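PDB 7DXM: protein DltD from Streptococcus thermophilus LMG 18311, which probably acts in O-acyl transfer during dlt operon-mediated D-alanylation of lipoteichoic acid at the cell membrane. Local coordinates for residues A[72-77]-A[118-123]. Residues are numbered along the deposited sequence; the frame is centred on the assembly and turned at random.
Sequences IGQRGS and QQFFNN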
loop_
_atom_site.group_PDB
_atom_site.type_symbol
_atom_site.label_atom_id
_atom_site.label_comp_id
_atom_site.label_asym_id
_atom_site.label_seq_id
_atom_site.Cartn_x
_atom_site.Cartn_y
_atom_site.Cartn_z
ATOM N N ILE A 72 -0.636 -6.141 3.062
ATOM C CA ILE A 72 0.591 -5.562 3.583
ATOM C C ILE A 72 0.396 -4.048 3.624
ATOM O O ILE A 72 0.388 -3.384 2.577
ATOM C CB ILE A 72 1.798 -5.938 2.718
ATOM C CG1 ILE A 72 1.930 -7.467 2.651
ATOM C CG2 ILE A 72 3.034 -5.274 3.242
ATOM C CD1 ILE A 72 3.027 -7.939 1.768
ATOM N N GLY A 73 0.213 -3.505 4.826
ATOM C CA GLY A 73 -0.105 -2.102 4.987
ATOM C C GLY A 73 -1.006 -1.818 6.168
ATOM O O GLY A 73 -1.638 -2.708 6.731
ATOM N N GLN A 74 -1.078 -0.547 6.512
ATOM C CA GLN A 74 -1.738 -0.016 7.695
ATOM C C GLN A 74 -1.574 1.494 7.616
ATOM O O GLN A 74 -0.733 2.008 6.863
ATOM C CB GLN A 74 -1.143 -0.544 9.001
ATOM C CG GLN A 74 -1.890 -0.107 10.227
ATOM C CD GLN A 74 -3.063 -1.002 10.445
ATOM O OE1 GLN A 74 -4.177 -0.550 10.745
ATOM N NE2 GLN A 74 -2.827 -2.311 10.293
ATOM N N ARG A 75 -2.368 2.201 8.420
ATOM C CA ARG A 75 -2.410 3.646 8.323
ATOM C C ARG A 75 -1.014 4.227 8.490
ATOM O O ARG A 75 -0.295 3.899 9.431
ATOM C CB ARG A 75 -3.379 4.192 9.380
ATOM C CG ARG A 75 -3.227 5.657 9.614
ATOM C CD ARG A 75 -4.519 6.424 9.588
ATOM N NE ARG A 75 -4.188 7.832 9.784
ATOM C CZ ARG A 75 -4.993 8.737 10.333
ATOM N NH1 ARG A 75 -6.209 8.387 10.739
ATOM N NH2 ARG A 75 -4.575 9.992 10.493
ATOM N N GLY A 76 -0.589 5.010 7.523
ATOM C CA GLY A 76 0.742 5.551 7.582
ATOM C C GLY A 76 1.820 4.759 6.877
ATOM O O GLY A 76 2.971 5.214 6.862
ATOM N N SER A 77 1.504 3.605 6.284
ATOM C CA SER A 77 2.519 2.828 5.557
ATOM C C SER A 77 2.601 3.272 4.091
ATOM O O SER A 77 2.118 2.596 3.174
ATOM C CB SER A 77 2.216 1.340 5.667
ATOM O OG SER A 77 0.995 1.033 5.035
ATOM N N GLN A 118 8.291 5.003 12.366
ATOM C CA GLN A 118 8.910 3.972 13.195
ATOM C C GLN A 118 8.033 2.729 13.303
ATOM O O GLN A 118 8.551 1.622 13.493
ATOM C CB GLN A 118 9.233 4.517 14.588
ATOM C CG GLN A 118 9.993 3.526 15.472
ATOM C CD GLN A 118 11.384 3.200 14.923
ATOM O OE1 GLN A 118 12.191 4.088 14.624
ATOM N NE2 GLN A 118 11.658 1.917 14.769
ATOM N N GLN A 119 6.716 2.874 13.173
ATOM C CA GLN A 119 5.876 1.726 13.467
ATOM C C GLN A 119 5.838 0.733 12.321
ATOM O O GLN A 119 5.173 -0.295 12.441
ATOM C CB GLN A 119 4.461 2.164 13.876
ATOM C CG GLN A 119 3.671 2.922 12.863
ATOM C CD GLN A 119 2.395 3.514 13.464
ATOM O OE1 GLN A 119 1.873 3.017 14.467
ATOM N NE2 GLN A 119 1.883 4.576 12.845
ATOM N N PHE A 120 6.556 0.989 11.238
ATOM C CA PHE A 120 6.780 -0.018 10.214
ATOM C C PHE A 120 8.243 -0.340 10.005
ATOM O O PHE A 120 8.585 -1.485 9.680
ATOM C CB PHE A 120 6.177 0.436 8.894
ATOM C CG PHE A 120 4.746 0.806 9.013
ATOM C CD1 PHE A 120 3.758 -0.198 9.089
ATOM C CD2 PHE A 120 4.370 2.145 9.087
ATOM C CE1 PHE A 120 2.426 0.134 9.215
ATOM C CE2 PHE A 120 3.039 2.490 9.230
ATOM C CZ PHE A 120 2.063 1.488 9.283
ATOM N N PHE A 121 9.117 0.627 10.212
ATOM C CA PHE A 121 10.532 0.415 10.017
ATOM C C PHE A 121 11.114 -0.407 11.170
ATOM O O PHE A 121 10.625 -0.352 12.304
ATOM C CB PHE A 121 11.179 1.787 9.895
ATOM C CG PHE A 121 12.650 1.750 9.843
ATOM C CD1 PHE A 121 13.302 1.466 8.656
ATOM C CD2 PHE A 121 13.386 2.007 10.977
ATOM C CE1 PHE A 121 14.663 1.426 8.596
ATOM C CE2 PHE A 121 14.751 1.979 10.933
ATOM C CZ PHE A 121 15.398 1.685 9.742
ATOM N N ASN A 122 12.145 -1.204 10.877
ATOM C CA ASN A 122 12.909 -1.869 11.938
ATOM C C ASN A 122 14.326 -2.112 11.449
ATOM O O ASN A 122 14.667 -1.800 10.309
ATOM C CB ASN A 122 12.249 -3.176 12.413
ATOM C CG ASN A 122 12.305 -4.321 11.390
ATOM O OD1 ASN A 122 13.131 -4.364 10.463
ATOM N ND2 ASN A 122 11.407 -5.275 11.581
ATOM N N ASN A 123 15.157 -2.695 12.302
ATOM C CA ASN A 123 16.546 -2.822 11.906
ATOM C C ASN A 123 16.784 -3.987 10.964
ATOM O O ASN A 123 17.838 -4.033 10.315
ATOM C CB ASN A 123 17.434 -2.935 13.133
ATOM C CG ASN A 123 17.713 -1.580 13.755
ATOM O OD1 ASN A 123 17.229 -0.550 13.255
ATOM N ND2 ASN A 123 18.497 -1.564 14.843
#
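A type II beta turn, Gln74 to Ser77, receives the ring of Phe120 from the loop between helix 114-118 and helix 123-131. Ser77 CB lies over the ring centre, a CH-pi contact 3.7 Å from the centroid and 13° off the ring normal. Gln74 CB reaches the rim in the ring plane, 3.6 Å from Phe120 CE1. Arg75 O also meets the edge, 3.4 Å from Phe120 CZ. Gly76 sits at the third position of the turn, and its carbonyl carbon is 3.5 Å from Phe120 CE2. The turn follows strand 68-72, an outermost strand of the parallel sheet of this SGNH-clan protein. Gln74 O holds it closed with two bonds, from Ser77 N at 2.8 Å and from Ser77 OG at 2.7 Å. The hydroxyl bond lies in the carbonyl plane, on a lone pair. Chi1 of 64° sets Ser77 OG between its own backbone N and carbonyl carbon, facing Gln74 O. Phe22 meets Phe120 edge-to-face, and Asn81 of helix 79-86 also touches it. The Arg75 side chain leads away from Phe120. It touches a possible Ser46-His347-Asp344 triad, and its NH1 makes a long, weak ion pair with a sulfate, probably from the crystallisation liquor.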